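Side-chain contact in THB11 (Chlamydomonas reinhardtii, PDB 6TD7), which binds heme and probably oxygen as a truncated hemoglobin domain of a longer algal protein, with its heme also able to take up cyanide: residues H52-A55 against K56-F60. Sequence-based numbering, arbitrary orientation. Where two conformers were deposited one is given.
With HEM (protoporphyrin IX containing Fe), chain B; CYN (cyanide ion), chain C.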
# COMPACT_ATOMS: atom_id res chain seq x y z
N HIS A 52 -8.12 -8.17 8.74
CA HIS A 52 -8.45 -6.87 9.31
C HIS A 52 -7.61 -5.77 8.68
O HIS A 52 -8.12 -4.68 8.38
CB HIS A 52 -8.23 -6.91 10.82
CG HIS A 52 -8.60 -5.64 11.51
ND1 HIS A 52 -9.91 -5.26 11.72
CD2 HIS A 52 -7.84 -4.65 12.03
CE1 HIS A 52 -9.94 -4.10 12.34
NE2 HIS A 52 -8.70 -3.70 12.54
N LEU A 53 -6.33 -6.05 8.44
CA LEU A 53 -5.45 -5.06 7.84
C LEU A 53 -5.91 -4.70 6.44
O LEU A 53 -5.99 -3.52 6.08
CB LEU A 53 -4.03 -5.62 7.82
CG LEU A 53 -2.91 -4.64 7.47
CD1 LEU A 53 -2.99 -3.43 8.38
CD2 LEU A 53 -1.57 -5.35 7.59
N ARG A 54 -6.24 -5.70 5.62
CA ARG A 54 -6.76 -5.42 4.29
C ARG A 54 -8.04 -4.59 4.37
O ARG A 54 -8.23 -3.65 3.59
CB ARG A 54 -7.00 -6.73 3.54
CG ARG A 54 -7.63 -6.59 2.14
CD ARG A 54 -9.16 -6.56 2.18
NE ARG A 54 -9.70 -7.56 3.09
CZ ARG A 54 -10.96 -7.60 3.50
NH1 ARG A 54 -11.84 -6.70 3.08
NH2 ARG A 54 -11.34 -8.55 4.35
N ALA A 55 -8.92 -4.92 5.32
CA ALA A 55 -10.13 -4.13 5.49
C ALA A 55 -9.80 -2.67 5.77
O ALA A 55 -10.37 -1.76 5.16
CB ALA A 55 -10.99 -4.72 6.61
N LYS A 56 -8.86 -2.43 6.70
CA LYS A 56 -8.51 -1.07 7.07
C LYS A 56 -7.89 -0.30 5.90
O LYS A 56 -8.06 0.92 5.80
CB LYS A 56 -7.54 -1.07 8.25
CG LYS A 56 -8.13 -1.50 9.59
CD LYS A 56 -9.47 -0.81 9.90
CE LYS A 56 -9.40 0.71 9.76
NZ LYS A 56 -10.76 1.33 9.75
N GLN A 57 -7.15 -1.00 5.03
CA GLN A 57 -6.47 -0.41 3.89
C GLN A 57 -7.39 -0.19 2.70
O GLN A 57 -6.99 0.47 1.73
CB GLN A 57 -5.30 -1.32 3.47
CG GLN A 57 -4.30 -0.73 2.48
CD GLN A 57 -3.63 -1.78 1.59
OE1 GLN A 57 -4.27 -2.71 1.09
NE2 GLN A 57 -2.33 -1.62 1.37
N SER A 58 -8.63 -0.68 2.78
CA SER A 58 -9.49 -0.74 1.59
C SER A 58 -9.83 0.65 1.07
O SER A 58 -9.87 0.86 -0.15
CB SER A 58 -10.77 -1.52 1.91
OG SER A 58 -10.53 -2.92 1.92
N MET A 59 -10.10 1.60 1.96
CA MET A 59 -10.45 2.93 1.47
C MET A 59 -9.32 3.53 0.65
O MET A 59 -9.55 4.16 -0.39
CB MET A 59 -10.80 3.85 2.64
CG MET A 59 -11.06 5.29 2.22
SD MET A 59 -11.49 6.37 3.59
CE MET A 59 -12.98 5.57 4.18
N PHE A 60 -8.08 3.34 1.11
CA PHE A 60 -6.92 3.83 0.37
C PHE A 60 -6.81 3.15 -0.99
O PHE A 60 -6.52 3.81 -2.00
CB PHE A 60 -5.65 3.60 1.20
CG PHE A 60 -4.40 4.10 0.53
CD1 PHE A 60 -4.05 5.44 0.60
CD2 PHE A 60 -3.59 3.24 -0.19
CE1 PHE A 60 -2.92 5.90 -0.03
CE2 PHE A 60 -2.47 3.69 -0.82
CZ PHE A 60 -2.13 5.03 -0.74
CHA HEM B . -2.45 0.60 8.09
CHB HEM B . 1.72 -1.89 8.55
CHC HEM B . 3.04 -0.81 4.00
CHD HEM B . -0.92 2.07 3.67
C1A HEM B . -1.45 -0.21 8.62
C2A HEM B . -1.44 -0.88 9.91
C3A HEM B . -0.28 -1.56 10.00
C4A HEM B . 0.48 -1.34 8.80
CMA HEM B . 0.18 -2.43 11.19
CAA HEM B . -2.54 -0.88 11.00
CBA HEM B . -2.91 0.52 11.44
CGA HEM B . -4.15 0.45 12.30
O1A HEM B . -4.43 1.45 13.02
O2A HEM B . -4.87 -0.59 12.27
C1B HEM B . 2.41 -1.86 7.35
C2B HEM B . 3.62 -2.60 7.05
C3B HEM B . 3.99 -2.31 5.80
C4B HEM B . 3.03 -1.37 5.26
CMB HEM B . 4.35 -3.56 8.02
CAB HEM B . 5.23 -2.89 5.09
CBB HEM B . 5.73 -2.35 3.98
C1C HEM B . 2.05 0.04 3.54
C2C HEM B . 2.01 0.56 2.20
C3C HEM B . 0.95 1.36 2.10
C4C HEM B . 0.23 1.36 3.36
CMC HEM B . 3.05 0.27 1.10
CAC HEM B . 0.58 2.11 0.81
CBC HEM B . 0.06 3.33 0.88
C1D HEM B . -1.71 1.85 4.79
C2D HEM B . -3.08 2.28 4.97
C3D HEM B . -3.49 1.88 6.18
C4D HEM B . -2.42 1.16 6.82
CMD HEM B . -3.90 3.07 3.92
CAD HEM B . -4.89 2.09 6.79
CBD HEM B . -5.07 3.43 7.47
CGD HEM B . -6.53 3.43 7.84
O1D HEM B . -7.34 4.03 7.08
O2D HEM B . -6.89 2.80 8.87
NA HEM B . -0.27 -0.51 7.98
NB HEM B . 2.08 -1.12 6.23
NC HEM B . 0.95 0.54 4.22
ND HEM B . -1.35 1.17 5.94
FE HEM B . 0.30 0.03 6.07
C CYN C . -0.67 -1.75 5.15
N CYN C . -1.42 -2.62 5.04
O HOH W 1 -6.95 -3.24 0.97
O HOH W 2 -12.14 -4.34 0.68
O HOH W 3 -10.94 1.14 4.76
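Lys56 runs beside His52, one turn further along helix 50-64, which passes over the cyanide-bearing face of the heme in this truncated globin fold; it is a worked example of how one helix can divide its duties among its faces. The CG of Lys56 rests over one face of the His52 imidazole, 4.1 Å from the ring centroid, in a CH-pi contact. With bends at chi2 and chi3 (-47° and -51°), CD stays beside the ring and CE comes 3.4 Å from the propionate oxygen O2D of the heme.

At the heme, Leu53 sets CD1 against pyrrole carbon C2A and CG 3.5 Å from the cyanide N; Tyr32 OH of helix 21-36 hydrogen-bonds to the cyanide. Phe60 places its CB and ring beside the heme methyl CMD, while CE2 and CZ meet the vinyl carbon CBC and the ring also packs with Tyr72, Trp63 and Tyr126. Were Phe60 cut back to an alanine, a gap would probably open beside the vinyl group and Tyr72, Trp63 and Tyr126 would lose their common aromatic partner.

Backbone bonds are regular at first: Lys56 N donates to His52 O and Gln57 N to Leu53 O. Ser58 N reaches back just three residues to Ala55 O (3.1 Å), approaching from well above the carbonyl plane. The helix kinks where the N of Met59 and Phe60 lacks a bond to the turn before; Met59 N instead gives its proton to a water lying 3.0 Å from Ala55 O. Ser58 OG, beside its own backbone N at chi1 -78°, sits 2.9 Å from Arg54 O. A second water donates to Arg54 O and, with its other proton, to Gln57 OE1, which lies 2.7 Å from the water oxygen.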